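PDB 5UY7: peptidoglycan glycosyltransferase from Burkholderia ambifaria, which belongs to the penicillin-binding proteins, combining a dimerisation domain with a transpeptidase-type domain of the beta-lactamase clan. Local coordinates for residues P449-K461 with T523-I535. Numbering follows the deposited sequence.
Sequences PDAAVPGYRVGGK and TMRALNVPPNMPI. With SO4 (sulfate ion), chain F.
The carbonyl O of Gly455 takes two backbone N-H groups from the segment after helix 509-526, Asn532 N at 2.9 Å and, more weakly, Met533 N at 3.1 Å. Gly455 is the third residue of a type II turn from Val453 to Tyr456, where its positive phi favours glycine, since a CB would be jammed against the carbonyl O of Pro454; Ile535 CD1 packs on Gly455 N at 3.4 Å. Beside it, Asn532 OD1 accepts the N-H of Arg457 at 2.9 Å in a nearly straight bond (170°). A chi1 of 71° sets the amide between its own N and carbonyl carbon, and ND2 is held by the carbonyl of Met487, so both ends of the amide are used. The Tyr456 ring is sandwiched between apolar groups: Met524 CB lies over one face, 3.8 Å from the centroid, and Pro531 CA over the opposite one, both as CH-pi contacts, while Met524 SD adds an oblique Met-aromatic contact. At the ring edge Tyr456 OH donates to Val529 O at 2.7 Å, so this large side chain buries its flat surfaces without stranding its polar end. Arg525, salt-bridged to Asp522, reaches Pro454 O through a water. A Schellman motif ends helix 509-526, with Asn528 at positive phi as its C-prime residue and Val529 N bonded to Met524 O; the bonds of Gly455 O, Asn532 OD1 and Tyr456 OH fasten the proline-rich tail beyond it to the turn leading into edge strand 459-466 of the transpeptidase domain's antiparallel sheet.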
loop_
_atom_site.group_PDB
_atom_site.type_symbol
_atom_site.label_atom_id
_atom_site.label_comp_id
_atom_site.label_asym_id
_atom_site.label_seq_id
_atom_site.Cartn_x
_atom_site.Cartn_y
_atom_site.Cartn_z
ATOM N N PRO A 449 2.090 -7.917 12.475
ATOM C CA PRO A 449 2.056 -9.386 12.461
ATOM C C PRO A 449 0.664 -9.952 12.227
ATOM O O PRO A 449 0.545 -11.103 11.777
ATOM C CB PRO A 449 2.586 -9.757 13.853
ATOM C CG PRO A 449 2.186 -8.602 14.707
ATOM C CD PRO A 449 2.341 -7.387 13.828
ATOM N N ASP A 450 -0.385 -9.176 12.495
ATOM C CA ASP A 450 -1.751 -9.633 12.266
ATOM C C ASP A 450 -2.099 -9.718 10.789
ATOM O O ASP A 450 -3.179 -10.230 10.456
ATOM C CB ASP A 450 -2.754 -8.712 12.970
ATOM C CG ASP A 450 -2.771 -8.902 14.478
ATOM O OD1 ASP A 450 -1.967 -9.706 14.992
ATOM O OD2 ASP A 450 -3.596 -8.249 15.149
ATOM N N ALA A 451 -1.231 -9.234 9.904
ATOM C CA ALA A 451 -1.438 -9.370 8.468
ATOM C C ALA A 451 -0.741 -10.588 7.888
ATOM O O ALA A 451 -0.882 -10.855 6.691
ATOM C CB ALA A 451 -0.967 -8.108 7.742
ATOM N N ALA A 452 0.012 -11.323 8.698
ATOM C CA ALA A 452 0.613 -12.563 8.237
ATOM C C ALA A 452 -0.464 -13.539 7.778
ATOM O O ALA A 452 -1.585 -13.545 8.294
ATOM C CB ALA A 452 1.436 -13.204 9.350
ATOM N N VAL A 453 -0.095 -14.383 6.818
ATOM C CA VAL A 453 -0.982 -15.390 6.233
ATOM C C VAL A 453 -0.370 -16.765 6.456
ATOM O O VAL A 453 0.634 -17.105 5.810
ATOM C CB VAL A 453 -1.199 -15.126 4.730
ATOM C CG1 VAL A 453 -2.021 -16.246 4.101
ATOM C CG2 VAL A 453 -1.839 -13.766 4.498
ATOM N N PRO A 454 -0.925 -17.582 7.349
ATOM C CA PRO A 454 -0.347 -18.910 7.596
ATOM C C PRO A 454 -0.188 -19.697 6.303
ATOM O O PRO A 454 -1.132 -19.833 5.513
ATOM C CB PRO A 454 -1.363 -19.562 8.542
ATOM C CG PRO A 454 -1.997 -18.383 9.255
ATOM C CD PRO A 454 -2.080 -17.296 8.218
ATOM N N GLY A 455 1.032 -20.187 6.073
ATOM C CA GLY A 455 1.335 -20.990 4.907
ATOM C C GLY A 455 1.882 -20.236 3.710
ATOM O O GLY A 455 2.328 -20.881 2.751
ATOM N N TYR A 456 1.857 -18.907 3.720
ATOM C CA TYR A 456 2.254 -18.139 2.543
ATOM C C TYR A 456 3.145 -16.978 2.936
ATOM O O TYR A 456 2.829 -16.236 3.869
ATOM C CB TYR A 456 1.029 -17.596 1.799
ATOM C CG TYR A 456 0.181 -18.683 1.205
ATOM C CD1 TYR A 456 0.470 -19.199 -0.052
ATOM C CD2 TYR A 456 -0.890 -19.220 1.908
ATOM C CE1 TYR A 456 -0.289 -20.196 -0.598
ATOM C CE2 TYR A 456 -1.664 -20.237 1.369
ATOM C CZ TYR A 456 -1.358 -20.717 0.110
ATOM O OH TYR A 456 -2.121 -21.718 -0.442
ATOM N N ARG A 457 4.228 -16.792 2.188
ATOM C CA ARG A 457 4.982 -15.554 2.291
ATOM C C ARG A 457 4.182 -14.411 1.693
ATOM O O ARG A 457 3.776 -14.482 0.529
ATOM C CB ARG A 457 6.315 -15.695 1.567
ATOM C CG ARG A 457 7.226 -16.718 2.230
ATOM C CD ARG A 457 8.422 -17.016 1.356
ATOM N NE ARG A 457 9.140 -15.797 0.987
ATOM C CZ ARG A 457 10.143 -15.779 0.115
ATOM N NH1 ARG A 457 10.544 -16.905 -0.457
ATOM N NH2 ARG A 457 10.736 -14.623 -0.192
ATOM N N VAL A 458 3.958 -13.357 2.483
ATOM C CA VAL A 458 3.225 -12.175 2.040
ATOM C C VAL A 458 3.952 -10.937 2.545
ATOM O O VAL A 458 4.862 -11.014 3.372
ATOM C CB VAL A 458 1.758 -12.165 2.523
ATOM C CG1 VAL A 458 1.038 -13.456 2.122
ATOM C CG2 VAL A 458 1.695 -11.917 4.036
ATOM N N GLY A 459 3.536 -9.777 2.041
ATOM C CA GLY A 459 4.062 -8.530 2.568
ATOM C C GLY A 459 3.124 -7.401 2.216
ATOM O O GLY A 459 2.330 -7.501 1.275
ATOM N N GLY A 460 3.227 -6.321 2.979
ATOM C CA GLY A 460 2.373 -5.171 2.750
ATOM C C GLY A 460 2.579 -4.137 3.839
ATOM O O GLY A 460 3.494 -4.250 4.660
ATOM N N LYS A 461 1.701 -3.133 3.836
ATOM C CA LYS A 461 1.789 -2.043 4.799
ATOM C C LYS A 461 0.417 -1.623 5.288
ATOM O O LYS A 461 -0.535 -1.528 4.504
ATOM C CB LYS A 461 2.464 -0.801 4.197
ATOM C CG LYS A 461 3.954 -0.767 4.308
ATOM C CD LYS A 461 4.435 -0.808 5.744
ATOM C CE LYS A 461 4.262 0.510 6.457
ATOM N NZ LYS A 461 4.575 0.337 7.889
ATOM N N THR A 523 -7.912 -16.362 -1.024
ATOM C CA THR A 523 -7.730 -16.285 -2.472
ATOM C C THR A 523 -6.619 -17.215 -2.941
ATOM O O THR A 523 -6.790 -17.919 -3.943
ATOM C CB THR A 523 -7.446 -14.838 -2.892
ATOM O OG1 THR A 523 -8.569 -14.026 -2.534
ATOM C CG2 THR A 523 -7.226 -14.745 -4.402
ATOM N N MET A 524 -5.474 -17.235 -2.240
ATOM C CA MET A 524 -4.433 -18.217 -2.554
ATOM C C MET A 524 -5.000 -19.630 -2.593
ATOM O O MET A 524 -4.745 -20.391 -3.535
ATOM C CB MET A 524 -3.302 -18.168 -1.525
ATOM C CG MET A 524 -2.558 -16.876 -1.392
ATOM S SD MET A 524 -1.388 -16.609 -2.715
ATOM C CE MET A 524 -2.406 -15.650 -3.845
ATOM N N ARG A 525 -5.742 -20.018 -1.553
ATOM C CA ARG A 525 -6.273 -21.372 -1.512
ATOM C C ARG A 525 -7.226 -21.619 -2.674
ATOM O O ARG A 525 -7.180 -22.679 -3.304
ATOM C CB ARG A 525 -6.972 -21.635 -0.174
ATOM C CG ARG A 525 -6.008 -21.891 0.983
ATOM C CD ARG A 525 -6.774 -22.204 2.279
ATOM N NE ARG A 525 -7.322 -20.991 2.881
ATOM C CZ ARG A 525 -6.595 -20.124 3.574
ATOM N NH1 ARG A 525 -5.302 -20.350 3.748
ATOM N NH2 ARG A 525 -7.152 -19.037 4.090
ATOM N N ALA A 526 -8.091 -20.646 -2.979
ATOM C CA ALA A 526 -9.078 -20.856 -4.031
ATOM C C ALA A 526 -8.421 -20.993 -5.396
ATOM O O ALA A 526 -8.956 -21.685 -6.276
ATOM C CB ALA A 526 -10.091 -19.711 -4.036
ATOM N N LEU A 527 -7.263 -20.369 -5.580
ATOM C CA LEU A 527 -6.511 -20.416 -6.830
ATOM C C LEU A 527 -5.496 -21.547 -6.874
ATOM O O LEU A 527 -4.712 -21.614 -7.827
ATOM C CB LEU A 527 -5.792 -19.088 -7.058
ATOM C CG LEU A 527 -6.741 -17.908 -7.233
ATOM C CD1 LEU A 527 -5.948 -16.632 -7.420
ATOM C CD2 LEU A 527 -7.696 -18.145 -8.402
ATOM N N ASN A 528 -5.493 -22.429 -5.872
ATOM C CA ASN A 528 -4.573 -23.570 -5.809
ATOM C C ASN A 528 -3.114 -23.139 -5.762
ATOM O O ASN A 528 -2.235 -23.872 -6.226
ATOM C CB ASN A 528 -4.787 -24.539 -6.977
ATOM C CG ASN A 528 -6.180 -25.113 -7.008
ATOM O OD1 ASN A 528 -6.742 -25.491 -5.974
ATOM N ND2 ASN A 528 -6.743 -25.224 -8.211
ATOM N N VAL A 529 -2.840 -21.966 -5.210
ATOM C CA VAL A 529 -1.439 -21.566 -5.032
ATOM C C VAL A 529 -0.817 -22.448 -3.960
ATOM O O VAL A 529 -1.366 -22.546 -2.851
ATOM C CB VAL A 529 -1.347 -20.100 -4.645
ATOM C CG1 VAL A 529 0.117 -19.720 -4.403
ATOM C CG2 VAL A 529 -2.002 -19.228 -5.711
ATOM N N PRO A 530 0.293 -23.121 -4.233
ATOM C CA PRO A 530 0.884 -23.983 -3.218
ATOM C C PRO A 530 1.419 -23.150 -2.069
ATOM O O PRO A 530 2.041 -22.101 -2.297
ATOM C CB PRO A 530 2.022 -24.697 -3.968
ATOM C CG PRO A 530 1.785 -24.420 -5.426
ATOM C CD PRO A 530 1.071 -23.111 -5.482
ATOM N N PRO A 531 1.180 -23.575 -0.831
ATOM C CA PRO A 531 1.829 -22.923 0.310
ATOM C C PRO A 531 3.334 -22.905 0.115
ATOM O O PRO A 531 3.920 -23.847 -0.428
ATOM C CB PRO A 531 1.424 -23.802 1.499
ATOM C CG PRO A 531 0.141 -24.451 1.059
ATOM C CD PRO A 531 0.313 -24.690 -0.411
ATOM N N ASN A 532 3.966 -21.813 0.546
ATOM C CA ASN A 532 5.413 -21.708 0.415
ATOM C C ASN A 532 6.071 -21.241 1.707
ATOM O O ASN A 532 7.223 -20.782 1.686
ATOM C CB ASN A 532 5.801 -20.810 -0.767
ATOM C CG ASN A 532 5.520 -19.344 -0.521
ATOM O OD1 ASN A 532 4.775 -18.981 0.381
ATOM N ND2 ASN A 532 6.124 -18.481 -1.348
ATOM N N MET A 533 5.398 -21.418 2.844
ATOM C CA MET A 533 5.964 -21.079 4.139
ATOM C C MET A 533 5.463 -22.124 5.128
ATOM O O MET A 533 4.259 -22.439 5.128
ATOM C CB MET A 533 5.512 -19.676 4.543
ATOM C CG MET A 533 6.142 -19.080 5.773
ATOM S SD MET A 533 5.439 -17.429 5.989
ATOM C CE MET A 533 6.920 -16.434 6.122
ATOM N N PRO A 534 6.327 -22.678 5.971
ATOM C CA PRO A 534 5.860 -23.645 6.970
ATOM C C PRO A 534 4.955 -22.981 7.994
ATOM O O PRO A 534 4.999 -21.769 8.216
ATOM C CB PRO A 534 7.153 -24.151 7.621
ATOM C CG PRO A 534 8.241 -23.794 6.662
ATOM C CD PRO A 534 7.791 -22.532 5.990
ATOM N N ILE A 535 4.123 -23.806 8.623
ATOM C CA ILE A 535 3.255 -23.355 9.703
ATOM C C ILE A 535 3.979 -23.461 11.039
ATOM O O ILE A 535 4.929 -22.725 11.305
ATOM C CB ILE A 535 1.948 -24.161 9.742
ATOM C CG1 ILE A 535 1.212 -24.067 8.405
ATOM C CG2 ILE A 535 1.065 -23.679 10.881
ATOM C CD1 ILE A 535 0.427 -22.790 8.216
HETATM S S SO4 F . 4.232 -27.639 7.021
HETATM O O1 SO4 F . 4.067 -28.128 5.653
HETATM O O2 SO4 F . 5.653 -27.607 7.361
HETATM O O3 SO4 F . 3.535 -28.533 7.943
HETATM O O4 SO4 F . 3.672 -26.293 7.135
HETATM O O HOH W 1 -3.713 -18.971 5.680
HETATM O O HOH W 2 3.048 -19.710 7.890
HETATM O O HOH W 3 9.575 -19.840 0.202
#